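Local structure of phosphoribosylformylglycinamidine synthase 2 (Thermus thermophilus, 3VIU) at residues 162-167 with 449-454; 392-397 with 580-585; 568-573 with 645-650; 625-630 with 652-657. The protein is an enzyme of the AIR synthase-related (PurM-like) family, built as two tandem halves in one chain and holding ADP and magnesium ions. All blocks are in the same frame, centred on the assembly; numbering follows the deposited sequence.

Contact 1: 162-167 with 449-454; sequences YFHEGY and QNPRYS
In this tandem PurM-like fold, strand 156-163, outermost in the sheet of the first N-terminal AIR synthase-related domain, runs out against helix 451-456 of the second, with P451, at the start of that helix, packed against the end of the strand. Proline suits a first helical turn, and its ring meets two tyrosines differently. Y162, its CG anti to the backbone N (chi1 -159°), turns one ring face to it: P451 CG comes within 3.3 Å of Y162 CD1, and P451 CD makes a CH-pi contact 4.2 Å from the Y162 ring centroid. Y167 crosses the proline at about a right angle and offers an edge, placing P451 CB 3.5 Å from Y167 OH, a hydroxyl hydrogen-bonded to T538. R452 reaches out straight to NE and crosses the tip of Y162 with guanidinium and ring planes 82° apart. Its NE gives a weak, strongly bent bond (116°) to Y162 OH at 2.7 Å; E578 is the stronger partner of that hydroxyl. E587 holds both R452 NH1 and H164 NE2, which suits a buried arginine lying beside an imidazole. That imidazole's rotation is fixed where G166 N donates to H164 ND1 at 2.8 Å in the ring plane.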
loop_
_atom_site.group_PDB
_atom_site.type_symbol
_atom_site.label_atom_id
_atom_site.label_comp_id
_atom_site.label_asym_id
_atom_site.label_seq_id
_atom_site.Cartn_x
_atom_site.Cartn_y
_atom_site.Cartn_z
ATOM N N TYR A 162 2.098 -11.746 -5.005
ATOM C CA TYR A 162 3.292 -12.390 -5.527
ATOM C C TYR A 162 3.757 -13.535 -4.638
ATOM O O TYR A 162 3.732 -13.432 -3.407
ATOM C CB TYR A 162 4.421 -11.374 -5.696
ATOM C CG TYR A 162 5.467 -11.854 -6.673
ATOM C CD1 TYR A 162 6.519 -12.671 -6.260
ATOM C CD2 TYR A 162 5.335 -11.589 -8.035
ATOM C CE1 TYR A 162 7.407 -13.225 -7.182
ATOM C CE2 TYR A 162 6.210 -12.137 -8.965
ATOM C CZ TYR A 162 7.241 -12.960 -8.536
ATOM O OH TYR A 162 8.064 -13.554 -9.468
ATOM N N PHE A 163 4.161 -14.637 -5.262
ATOM C CA PHE A 163 4.631 -15.791 -4.511
ATOM C C PHE A 163 6.146 -15.868 -4.652
ATOM O O PHE A 163 6.676 -15.771 -5.762
ATOM C CB PHE A 163 3.976 -17.074 -5.024
ATOM C CG PHE A 163 2.477 -17.082 -4.909
ATOM C CD1 PHE A 163 1.685 -16.534 -5.913
ATOM C CD2 PHE A 163 1.853 -17.650 -3.800
ATOM C CE1 PHE A 163 0.290 -16.554 -5.817
ATOM C CE2 PHE A 163 0.460 -17.677 -3.689
ATOM C CZ PHE A 163 -0.326 -17.129 -4.701
ATOM N N HIS A 164 6.844 -16.046 -3.530
ATOM C CA HIS A 164 8.297 -16.085 -3.568
ATOM C C HIS A 164 8.937 -16.816 -2.385
ATOM O O HIS A 164 8.443 -16.785 -1.255
ATOM C CB HIS A 164 8.823 -14.639 -3.662
ATOM C CG HIS A 164 10.290 -14.527 -3.942
ATOM N ND1 HIS A 164 11.256 -14.744 -2.980
ATOM C CD2 HIS A 164 10.956 -14.178 -5.070
ATOM C CE1 HIS A 164 12.451 -14.530 -3.502
ATOM N NE2 HIS A 164 12.297 -14.183 -4.769
ATOM N N GLU A 165 10.052 -17.466 -2.690
ATOM C CA GLU A 165 10.856 -18.241 -1.754
ATOM C C GLU A 165 11.223 -17.470 -0.490
ATOM O O GLU A 165 11.167 -18.014 0.613
ATOM C CB GLU A 165 12.122 -18.721 -2.493
ATOM C CG GLU A 165 13.341 -19.058 -1.645
ATOM C CD GLU A 165 14.179 -17.844 -1.269
ATOM O OE1 GLU A 165 14.523 -17.041 -2.163
ATOM O OE2 GLU A 165 14.512 -17.704 -0.069
ATOM N N GLY A 166 11.586 -16.201 -0.653
ATOM C CA GLY A 166 11.979 -15.395 0.489
ATOM C C GLY A 166 10.889 -15.059 1.496
ATOM O O GLY A 166 11.170 -14.485 2.550
ATOM N N TYR A 167 9.649 -15.420 1.192
ATOM C CA TYR A 167 8.542 -15.112 2.081
ATOM C C TYR A 167 7.991 -16.345 2.779
ATOM O O TYR A 167 7.004 -16.256 3.510
ATOM C CB TYR A 167 7.411 -14.433 1.296
ATOM C CG TYR A 167 7.778 -13.103 0.659
ATOM C CD1 TYR A 167 8.063 -11.980 1.436
ATOM C CD2 TYR A 167 7.795 -12.962 -0.731
ATOM C CE1 TYR A 167 8.351 -10.742 0.840
ATOM C CE2 TYR A 167 8.080 -11.735 -1.335
ATOM C CZ TYR A 167 8.355 -10.630 -0.550
ATOM O OH TYR A 167 8.614 -9.426 -1.165
ATOM N N GLN A 449 5.515 -3.414 -6.442
ATOM C CA GLN A 449 6.851 -3.787 -5.990
ATOM C C GLN A 449 7.142 -5.174 -6.539
ATOM O O GLN A 449 6.266 -6.049 -6.577
ATOM C CB GLN A 449 7.030 -3.724 -4.463
ATOM C CG GLN A 449 6.727 -4.969 -3.678
ATOM C CD GLN A 449 7.804 -6.041 -3.753
ATOM O OE1 GLN A 449 8.994 -5.789 -3.522
ATOM N NE2 GLN A 449 7.379 -7.257 -4.053
ATOM N N ASN A 450 8.374 -5.331 -7.012
ATOM C CA ASN A 450 8.862 -6.563 -7.597
ATOM C C ASN A 450 9.933 -7.139 -6.664
ATOM O O ASN A 450 11.027 -6.601 -6.553
ATOM C CB ASN A 450 9.435 -6.239 -8.983
ATOM C CG ASN A 450 9.955 -7.466 -9.714
ATOM O OD1 ASN A 450 9.766 -7.594 -10.928
ATOM N ND2 ASN A 450 10.627 -8.364 -8.992
ATOM N N PRO A 451 9.628 -8.253 -5.985
ATOM C CA PRO A 451 10.581 -8.881 -5.059
ATOM C C PRO A 451 11.886 -9.389 -5.659
ATOM O O PRO A 451 12.917 -9.378 -4.985
ATOM C CB PRO A 451 9.761 -9.997 -4.420
ATOM C CG PRO A 451 8.802 -10.358 -5.486
ATOM C CD PRO A 451 8.370 -9.018 -6.032
ATOM N N ARG A 452 11.852 -9.836 -6.913
ATOM C CA ARG A 452 13.062 -10.337 -7.565
ATOM C C ARG A 452 14.063 -9.201 -7.748
ATOM O O ARG A 452 15.230 -9.333 -7.393
ATOM C CB ARG A 452 12.709 -10.979 -8.910
ATOM C CG ARG A 452 11.730 -12.139 -8.776
ATOM C CD ARG A 452 11.534 -12.883 -10.085
ATOM N NE ARG A 452 10.654 -14.046 -9.935
ATOM C CZ ARG A 452 10.900 -15.082 -9.136
ATOM N NH1 ARG A 452 11.999 -15.111 -8.398
ATOM N NH2 ARG A 452 10.057 -16.102 -9.090
ATOM N N TYR A 453 13.599 -8.078 -8.286
ATOM C CA TYR A 453 14.451 -6.904 -8.476
ATOM C C TYR A 453 14.968 -6.444 -7.108
ATOM O O TYR A 453 16.159 -6.177 -6.922
ATOM C CB TYR A 453 13.652 -5.738 -9.068
ATOM C CG TYR A 453 13.061 -5.947 -10.445
ATOM C CD1 TYR A 453 12.323 -4.929 -11.055
ATOM C CD2 TYR A 453 13.276 -7.123 -11.160
ATOM C CE1 TYR A 453 11.817 -5.071 -12.339
ATOM C CE2 TYR A 453 12.779 -7.273 -12.444
ATOM C CZ TYR A 453 12.050 -6.245 -13.029
ATOM O OH TYR A 453 11.563 -6.384 -14.304
ATOM N N SER A 454 14.043 -6.355 -6.157
ATOM C CA SER A 454 14.339 -5.886 -4.812
ATOM C C SER A 454 15.341 -6.743 -4.025
ATOM O O SER A 454 16.209 -6.210 -3.333
ATOM C CB SER A 454 13.019 -5.723 -4.046
ATOM O OG SER A 454 12.128 -4.827 -4.721
HETATM O O HOH W 1 8.518 -18.118 -7.007
#

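Contact 2: 392-397 with 580-585; sequences QEVLRR and LYLLTG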
loop_
_atom_site.group_PDB
_atom_site.type_symbol
_atom_site.label_atom_id
_atom_site.label_comp_id
_atom_site.label_asym_id
_atom_site.label_seq_id
_atom_site.Cartn_x
_atom_site.Cartn_y
_atom_site.Cartn_z
ATOM N N GLN A 392 6.778 -20.379 -28.454
ATOM C CA GLN A 392 5.383 -20.794 -28.577
ATOM C C GLN A 392 4.928 -21.280 -27.217
ATOM O O GLN A 392 3.811 -21.008 -26.784
ATOM C CB GLN A 392 5.230 -21.948 -29.570
ATOM C CG GLN A 392 5.122 -21.548 -31.041
ATOM C CD GLN A 392 3.858 -20.764 -31.347
ATOM O OE1 GLN A 392 2.846 -20.901 -30.662
ATOM N NE2 GLN A 392 3.908 -19.950 -32.389
ATOM N N GLU A 393 5.816 -21.995 -26.536
ATOM C CA GLU A 393 5.490 -22.548 -25.234
ATOM C C GLU A 393 5.870 -21.676 -24.042
ATOM O O GLU A 393 5.241 -21.759 -22.988
ATOM C CB GLU A 393 6.106 -23.945 -25.103
ATOM C CG GLU A 393 5.093 -24.985 -24.641
ATOM C CD GLU A 393 5.385 -25.493 -23.246
ATOM O OE1 GLU A 393 4.433 -25.907 -22.549
ATOM O OE2 GLU A 393 6.576 -25.489 -22.854
ATOM N N VAL A 394 6.886 -20.834 -24.197
ATOM C CA VAL A 394 7.278 -19.960 -23.103
ATOM C C VAL A 394 6.162 -18.990 -22.712
ATOM O O VAL A 394 5.932 -18.753 -21.525
ATOM C CB VAL A 394 8.552 -19.166 -23.447
ATOM C CG1 VAL A 394 8.717 -17.979 -22.498
ATOM C CG2 VAL A 394 9.763 -20.087 -23.334
ATOM N N LEU A 395 5.468 -18.431 -23.698
ATOM C CA LEU A 395 4.386 -17.499 -23.402
ATOM C C LEU A 395 3.266 -18.207 -22.643
ATOM O O LEU A 395 2.710 -17.653 -21.695
ATOM C CB LEU A 395 3.831 -16.879 -24.689
ATOM C CG LEU A 395 2.558 -16.038 -24.534
ATOM C CD1 LEU A 395 2.806 -14.878 -23.575
ATOM C CD2 LEU A 395 2.114 -15.527 -25.892
ATOM N N ARG A 396 2.940 -19.432 -23.057
ATOM C CA ARG A 396 1.894 -20.198 -22.385
ATOM C C ARG A 396 2.334 -20.556 -20.971
ATOM O O ARG A 396 1.528 -20.540 -20.042
ATOM C CB ARG A 396 1.556 -21.485 -23.159
ATOM C CG ARG A 396 0.827 -21.269 -24.494
ATOM C CD ARG A 396 0.156 -22.558 -24.991
ATOM N NE ARG A 396 1.118 -23.567 -25.427
ATOM C CZ ARG A 396 1.570 -23.679 -26.674
ATOM N NH1 ARG A 396 1.143 -22.850 -27.617
ATOM N NH2 ARG A 396 2.466 -24.611 -26.975
ATOM N N ARG A 397 3.616 -20.865 -20.803
ATOM C CA ARG A 397 4.123 -21.223 -19.481
ATOM C C ARG A 397 4.157 -20.020 -18.538
ATOM O O ARG A 397 3.940 -20.167 -17.330
ATOM C CB ARG A 397 5.513 -21.863 -19.595
ATOM C CG ARG A 397 5.482 -23.265 -20.202
ATOM C CD ARG A 397 6.869 -23.751 -20.607
ATOM N NE ARG A 397 7.778 -23.970 -19.480
ATOM C CZ ARG A 397 9.091 -24.173 -19.607
ATOM N NH1 ARG A 397 9.656 -24.182 -20.812
ATOM N NH2 ARG A 397 9.843 -24.371 -18.529
ATOM N N LEU A 580 13.511 -15.787 -16.847
ATOM C CA LEU A 580 14.742 -16.400 -16.349
ATOM C C LEU A 580 14.376 -17.454 -15.311
ATOM O O LEU A 580 14.866 -18.586 -15.353
ATOM C CB LEU A 580 15.664 -15.358 -15.705
ATOM C CG LEU A 580 16.882 -15.940 -14.962
ATOM C CD1 LEU A 580 17.770 -16.721 -15.927
ATOM C CD2 LEU A 580 17.673 -14.826 -14.316
ATOM N N TYR A 581 13.504 -17.072 -14.384
ATOM C CA TYR A 581 13.065 -17.970 -13.327
ATOM C C TYR A 581 12.375 -19.208 -13.884
ATOM O O TYR A 581 12.562 -20.306 -13.374
ATOM C CB TYR A 581 12.102 -17.260 -12.381
ATOM C CG TYR A 581 11.540 -18.172 -11.322
ATOM C CD1 TYR A 581 12.325 -18.592 -10.249
ATOM C CD2 TYR A 581 10.225 -18.624 -11.395
ATOM C CE1 TYR A 581 11.813 -19.436 -9.272
ATOM C CE2 TYR A 581 9.703 -19.470 -10.423
ATOM C CZ TYR A 581 10.503 -19.872 -9.364
ATOM O OH TYR A 581 9.995 -20.710 -8.398
ATOM N N LEU A 582 11.572 -19.016 -14.925
ATOM C CA LEU A 582 10.854 -20.115 -15.552
ATOM C C LEU A 582 11.797 -21.104 -16.225
ATOM O O LEU A 582 11.567 -22.309 -16.174
ATOM C CB LEU A 582 9.867 -19.582 -16.596
ATOM C CG LEU A 582 9.154 -20.666 -17.414
ATOM C CD1 LEU A 582 8.017 -21.235 -16.594
ATOM C CD2 LEU A 582 8.621 -20.088 -18.720
ATOM N N LEU A 583 12.860 -20.597 -16.842
ATOM C CA LEU A 583 13.808 -21.455 -17.544
ATOM C C LEU A 583 14.978 -22.022 -16.727
ATOM O O LEU A 583 15.549 -23.049 -17.095
ATOM C CB LEU A 583 14.351 -20.718 -18.775
ATOM C CG LEU A 583 13.286 -20.309 -19.804
ATOM C CD1 LEU A 583 13.932 -19.473 -20.901
ATOM C CD2 LEU A 583 12.616 -21.551 -20.390
ATOM N N THR A 584 15.342 -21.367 -15.629
ATOM C CA THR A 584 16.455 -21.855 -14.817
ATOM C C THR A 584 16.011 -22.223 -13.413
ATOM O O THR A 584 16.744 -22.872 -12.667
ATOM C CB THR A 584 17.562 -20.801 -14.680
ATOM O OG1 THR A 584 17.080 -19.706 -13.888
ATOM C CG2 THR A 584 17.994 -20.303 -16.051
ATOM N N GLY A 585 14.807 -21.808 -13.058
ATOM C CA GLY A 585 14.314 -22.087 -11.727
ATOM C C GLY A 585 15.024 -21.203 -10.719
ATOM O O GLY A 585 14.850 -21.361 -9.516
#
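L580 O is the best-held polar atom here, gripped by two firm bonds and a weak one. T584 supplies both firm ones, its N at 2.8 Å from L580 O and its OG1 at 2.9 Å, the hydroxyl standing above the carbonyl plane; L583 N adds the weak bond. A threonine suits this last turn, since OG1 also accepts from K586 N beyond it, and G585 takes a positive phi (73°). Between 392-397 and 580-585 no hydrogen bond forms. The axes of these short helical segments approach to 11.0 Å at a crossing angle of 111°. L582, its CG anti to the backbone N, points its branches at R397: L582 CD2 lies 3.7 Å from R397 CB. The arginine bends at chi3 (67°), which lays one guanidinium face over L582, while R397 NH1 stands 4.0 Å from L583 CD2. Arginine suits this rim, its aliphatic part on leucine and its charge near the surface. V394 closes the inner side, its CG1 4.3 Å from L582 CD2. Helix 391-399 is backed by W706 of strand 702-707, while Y581 of helix 578-584, in the second C-terminal AIR synthase-related domain, makes a cation-pi contact with R452 of helix 451-456.

Contact 3: 568-573 with 645-650; sequences GEERGE and VREEGL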
loop_
_atom_site.group_PDB
_atom_site.type_symbol
_atom_site.label_atom_id
_atom_site.label_comp_id
_atom_site.label_asym_id
_atom_site.label_seq_id
_atom_site.Cartn_x
_atom_site.Cartn_y
_atom_site.Cartn_z
ATOM N N GLY A 568 9.102 3.228 -26.491
ATOM C CA GLY A 568 10.269 2.556 -25.940
ATOM C C GLY A 568 10.767 1.498 -26.910
ATOM O O GLY A 568 10.338 1.470 -28.065
ATOM N N GLU A 569 11.655 0.620 -26.458
ATOM C CA GLU A 569 12.177 -0.424 -27.337
ATOM C C GLU A 569 11.771 -1.853 -26.993
ATOM O O GLU A 569 11.388 -2.157 -25.857
ATOM C CB GLU A 569 13.696 -0.291 -27.448
ATOM C CG GLU A 569 14.076 0.752 -28.505
ATOM C CD GLU A 569 15.475 1.305 -28.351
ATOM O OE1 GLU A 569 15.844 2.171 -29.173
ATOM O OE2 GLU A 569 16.200 0.887 -27.416
ATOM N N GLU A 570 11.851 -2.720 -27.999
ATOM C CA GLU A 570 11.451 -4.118 -27.878
ATOM C C GLU A 570 12.331 -4.967 -26.990
ATOM O O GLU A 570 11.859 -5.921 -26.379
ATOM C CB GLU A 570 11.391 -4.771 -29.261
ATOM C CG GLU A 570 10.714 -3.929 -30.326
ATOM C CD GLU A 570 10.611 -4.647 -31.658
ATOM O OE1 GLU A 570 11.554 -5.390 -32.010
ATOM O OE2 GLU A 570 9.594 -4.458 -32.358
ATOM N N ARG A 571 13.614 -4.631 -26.933
ATOM C CA ARG A 571 14.563 -5.382 -26.128
ATOM C C ARG A 571 14.451 -5.147 -24.634
ATOM O O ARG A 571 14.517 -4.012 -24.171
ATOM C CB ARG A 571 15.996 -5.059 -26.546
ATOM C CG ARG A 571 16.650 -6.121 -27.400
ATOM C CD ARG A 571 18.162 -5.983 -27.360
ATOM N NE ARG A 571 18.838 -6.970 -28.201
ATOM C CZ ARG A 571 18.712 -8.288 -28.070
ATOM N NH1 ARG A 571 17.926 -8.793 -27.129
ATOM N NH2 ARG A 571 19.380 -9.106 -28.875
ATOM N N GLY A 572 14.282 -6.235 -23.894
ATOM C CA GLY A 572 14.221 -6.167 -22.448
ATOM C C GLY A 572 15.439 -6.923 -21.939
ATOM O O GLY A 572 16.190 -7.482 -22.739
ATOM N N GLU A 573 15.660 -6.942 -20.630
ATOM C CA GLU A 573 16.803 -7.666 -20.078
ATOM C C GLU A 573 16.288 -8.919 -19.359
ATOM O O GLU A 573 15.107 -8.999 -18.997
ATOM C CB GLU A 573 17.588 -6.768 -19.114
ATOM C CG GLU A 573 17.830 -5.352 -19.636
ATOM C CD GLU A 573 18.643 -4.479 -18.675
ATOM O OE1 GLU A 573 18.536 -3.235 -18.766
ATOM O OE2 GLU A 573 19.396 -5.029 -17.837
ATOM N N VAL A 645 7.764 -8.176 -34.594
ATOM C CA VAL A 645 8.812 -7.837 -33.652
ATOM C C VAL A 645 10.101 -8.082 -34.423
ATOM O O VAL A 645 10.362 -9.198 -34.870
ATOM C CB VAL A 645 8.746 -8.714 -32.383
ATOM C CG1 VAL A 645 8.958 -10.167 -32.733
ATOM C CG2 VAL A 645 9.782 -8.255 -31.392
ATOM N N ARG A 646 10.896 -7.030 -34.589
ATOM C CA ARG A 646 12.137 -7.114 -35.353
ATOM C C ARG A 646 13.284 -7.899 -34.757
ATOM O O ARG A 646 14.200 -8.308 -35.473
ATOM C CB ARG A 646 12.614 -5.714 -35.706
ATOM C CG ARG A 646 11.719 -5.077 -36.723
ATOM C CD ARG A 646 12.223 -3.736 -37.157
ATOM N NE ARG A 646 11.309 -3.155 -38.132
ATOM C CZ ARG A 646 11.331 -1.886 -38.509
ATOM N NH1 ARG A 646 12.230 -1.051 -37.995
ATOM N NH2 ARG A 646 10.441 -1.452 -39.388
ATOM N N GLU A 647 13.252 -8.115 -33.453
ATOM C CA GLU A 647 14.318 -8.870 -32.831
ATOM C C GLU A 647 13.762 -10.160 -32.286
ATOM O O GLU A 647 12.723 -10.169 -31.633
ATOM C CB GLU A 647 14.934 -8.070 -31.696
ATOM C CG GLU A 647 15.487 -6.739 -32.121
ATOM C CD GLU A 647 15.821 -5.871 -30.936
ATOM O OE1 GLU A 647 14.877 -5.419 -30.251
ATOM O OE2 GLU A 647 17.025 -5.651 -30.683
ATOM N N GLU A 648 14.435 -11.261 -32.580
ATOM C CA GLU A 648 13.997 -12.538 -32.049
ATOM C C GLU A 648 14.889 -12.757 -30.838
ATOM O O GLU A 648 15.824 -11.987 -30.600
ATOM C CB GLU A 648 14.181 -13.651 -33.082
ATOM C CG GLU A 648 12.884 -14.362 -33.438
ATOM C CD GLU A 648 12.469 -15.407 -32.412
ATOM O OE1 GLU A 648 12.516 -15.106 -31.198
ATOM O OE2 GLU A 648 12.085 -16.531 -32.820
ATOM N N GLY A 649 14.607 -13.799 -30.073
ATOM C CA GLY A 649 15.394 -14.058 -28.890
ATOM C C GLY A 649 14.549 -13.724 -27.683
ATOM O O GLY A 649 13.680 -12.854 -27.734
ATOM N N LEU A 650 14.808 -14.419 -26.588
ATOM C CA LEU A 650 14.059 -14.215 -25.362
ATOM C C LEU A 650 14.070 -12.765 -24.900
ATOM O O LEU A 650 13.051 -12.245 -24.465
ATOM C CB LEU A 650 14.613 -15.124 -24.261
ATOM C CG LEU A 650 14.646 -16.613 -24.610
ATOM C CD1 LEU A 650 15.214 -17.395 -23.444
ATOM C CD2 LEU A 650 13.251 -17.096 -24.940
#
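Two irregular segments meet here at the margin of the second C-terminal AIR synthase-related domain, one following strand 563-567 and the other strand 641-644 of its seven-stranded mixed sheet. E570 spans the gap. Its CB, directed at the opposite segment, already lies 3.7 Å from E647 OE1. With CG anti to the carbonyl carbon (chi1 -44°) the chain runs on extended, carrying CD to 3.7 Å from V645 CG2. At the tip the two oxygens divide their work. E570 OE1 rests 3.4 Å from V645 CG2 and accepts a weak, bent bond (122°) from R646 N at 3.1 Å, while E570 OE2 forms a salt bridge with R685. A long acidic side chain suits this buried place because an arginine and a backbone N-H await its end. E647 OE1 lies 3.8 Å from E570 OE1, a closeness of like charges that could raise the proton affinity of either group and that the surrounding arginines would probably offset.

R571 crosses E647 at about a right angle, with guanidinium and carboxylate planes 66° apart. R571 NE is 3.3 Å from E647 OE2, but the oxygen stands well out of the guanidinium plane, so the attraction is of charges alone; R571 NH1 has its salt-bridge partner in E651. The V645 side chain also touches L653, V697 and T699, its CG1 meeting L653. Before helix 650-653, G649 adopts a positive phi at which a CB would jam against the preceding carbonyl, and G649 N donates to E648 OE1 at 2.7 Å from above the carboxylate plane.

Contact 4: 625-630 with 652-657; sequences GLLLAL and ALFGEA
Backbone hydrogen bonding joins the C-terminal end of helix 650-653 to the beginning of helix 625-634. L627 N donates to L653 O at 3.1 Å, almost straight (168°) and in the carbonyl plane, so an early amide of one helix is satisfied by a late carbonyl of the other. A buried water extends the link: it accepts from L626 N at 2.9 Å and lies 3.0 Å from A652 O and 2.8 Å from G655 O. Bare main-chain contact comes next. G625 CA sits 3.8 Å from F654 CA and makes a CA-H...O contact with F654 O at 3.5 Å; glycine fits because a CB there would run into F654 C, and its phi is positive. This is the second C-terminal AIR synthase-related domain, in which helix 625-634 follows strand 618-620, whose D620 belongs to the magnesium site. Apolar packing is carried by L627. L627 and L653 run side by side, L627 CD2 3.7 Å from L653 CB, and the same methyl comes within 3.9 Å of F654 CZ. L653 CB also covers part of one F654 ring face, while F654 packs on V394 and L398 of helix 391-399.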
loop_
_atom_site.group_PDB
_atom_site.type_symbol
_atom_site.label_atom_id
_atom_site.label_comp_id
_atom_site.label_asym_id
_atom_site.label_seq_id
_atom_site.Cartn_x
_atom_site.Cartn_y
_atom_site.Cartn_z
ATOM N N GLY A 625 7.682 -9.425 -20.150
ATOM C CA GLY A 625 8.023 -8.854 -21.442
ATOM C C GLY A 625 6.905 -8.476 -22.398
ATOM O O GLY A 625 5.714 -8.620 -22.103
ATOM N N LEU A 626 7.322 -8.006 -23.569
ATOM C CA LEU A 626 6.428 -7.555 -24.625
ATOM C C LEU A 626 5.282 -8.495 -24.979
ATOM O O LEU A 626 4.141 -8.061 -25.095
ATOM C CB LEU A 626 7.238 -7.245 -25.890
ATOM C CG LEU A 626 6.400 -6.881 -27.122
ATOM C CD1 LEU A 626 5.546 -5.653 -26.837
ATOM C CD2 LEU A 626 7.308 -6.632 -28.307
ATOM N N LEU A 627 5.577 -9.775 -25.159
ATOM C CA LEU A 627 4.539 -10.730 -25.529
ATOM C C LEU A 627 3.481 -10.928 -24.446
ATOM O O LEU A 627 2.285 -10.983 -24.743
ATOM C CB LEU A 627 5.169 -12.074 -25.925
ATOM C CG LEU A 627 5.207 -12.386 -27.428
ATOM C CD1 LEU A 627 5.611 -11.174 -28.230
ATOM C CD2 LEU A 627 6.171 -13.528 -27.677
ATOM N N LEU A 628 3.907 -11.030 -23.190
ATOM C CA LEU A 628 2.930 -11.204 -22.128
ATOM C C LEU A 628 2.019 -9.974 -22.067
ATOM O O LEU A 628 0.800 -10.105 -21.969
ATOM C CB LEU A 628 3.608 -11.430 -20.777
ATOM C CG LEU A 628 2.557 -11.864 -19.753
ATOM C CD1 LEU A 628 2.856 -13.280 -19.306
ATOM C CD2 LEU A 628 2.532 -10.903 -18.577
ATOM N N ALA A 629 2.606 -8.781 -22.146
ATOM C CA ALA A 629 1.812 -7.556 -22.111
ATOM C C ALA A 629 0.771 -7.623 -23.219
ATOM O O ALA A 629 -0.408 -7.340 -23.006
ATOM C CB ALA A 629 2.707 -6.340 -22.317
ATOM N N LEU A 630 1.229 -8.007 -24.404
ATOM C CA LEU A 630 0.380 -8.134 -25.578
ATOM C C LEU A 630 -0.791 -9.087 -25.319
ATOM O O LEU A 630 -1.941 -8.763 -25.627
ATOM C CB LEU A 630 1.226 -8.636 -26.745
ATOM C CG LEU A 630 1.342 -7.837 -28.047
ATOM C CD1 LEU A 630 1.246 -6.344 -27.825
ATOM C CD2 LEU A 630 2.669 -8.194 -28.674
ATOM N N ALA A 652 13.950 -10.026 -26.458
ATOM C CA ALA A 652 12.966 -9.186 -27.119
ATOM C C ALA A 652 11.528 -9.608 -26.862
ATOM O O ALA A 652 10.653 -8.773 -26.716
ATOM C CB ALA A 652 13.232 -9.151 -28.619
ATOM N N LEU A 653 11.277 -10.902 -26.797
ATOM C CA LEU A 653 9.915 -11.357 -26.600
ATOM C C LEU A 653 9.463 -11.399 -25.137
ATOM O O LEU A 653 8.291 -11.139 -24.840
ATOM C CB LEU A 653 9.742 -12.734 -27.256
ATOM C CG LEU A 653 10.160 -12.812 -28.740
ATOM C CD1 LEU A 653 10.080 -14.245 -29.236
ATOM C CD2 LEU A 653 9.269 -11.909 -29.580
ATOM N N PHE A 654 10.394 -11.678 -24.229
ATOM C CA PHE A 654 10.061 -11.802 -22.810
ATOM C C PHE A 654 10.930 -11.017 -21.842
ATOM O O PHE A 654 10.634 -10.978 -20.652
ATOM C CB PHE A 654 10.123 -13.271 -22.419
ATOM C CG PHE A 654 9.417 -14.168 -23.375
ATOM C CD1 PHE A 654 8.030 -14.246 -23.377
ATOM C CD2 PHE A 654 10.138 -14.941 -24.280
ATOM C CE1 PHE A 654 7.365 -15.087 -24.264
ATOM C CE2 PHE A 654 9.488 -15.785 -25.172
ATOM C CZ PHE A 654 8.094 -15.860 -25.164
ATOM N N GLY A 655 12.007 -10.417 -22.345
ATOM C CA GLY A 655 12.895 -9.644 -21.494
ATOM C C GLY A 655 12.153 -8.486 -20.866
ATOM O O GLY A 655 11.177 -7.989 -21.434
ATOM N N GLU A 656 12.603 -8.041 -19.700
ATOM C CA GLU A 656 11.923 -6.934 -19.035
ATOM C C GLU A 656 12.712 -5.621 -19.073
ATOM O O GLU A 656 13.941 -5.623 -19.065
ATOM C CB GLU A 656 11.598 -7.336 -17.591
ATOM C CG GLU A 656 11.113 -8.778 -17.502
ATOM C CD GLU A 656 10.709 -9.212 -16.100
ATOM O OE1 GLU A 656 11.260 -8.674 -15.111
ATOM O OE2 GLU A 656 9.847 -10.112 -15.998
ATOM N N ALA A 657 11.983 -4.507 -19.143
ATOM C CA ALA A 657 12.566 -3.161 -19.165
ATOM C C ALA A 657 11.469 -2.161 -18.835
ATOM O O ALA A 657 10.362 -2.246 -19.359
ATOM C CB ALA A 657 13.156 -2.841 -20.536
HETATM O O HOH W 2 10.124 -7.579 -24.025
#

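In the fold
Contacts 1 and 4 are wholly buried, contacts 2 and 3 only partly. Contact 1 joins the two N-terminal domains with tyrosine, proline and arginine, its centre about 15 Å from that of the chain. Contacts 3 and 4 both tie helix 650-653 and its flanks into the second C-terminal domain: contact 3 by charged side chains near the surface, contact 4 by main chain, water and leucines inside. Their centres are about 8 Å apart, and E573 N probably bonds to E656 O. Contact 2, mostly side-chain packing, bridges to contact 4 through V394 on F654, and to contact 1 through Y581 on R452. Y453 OH and E656 OE1 connect contacts 1 and 4.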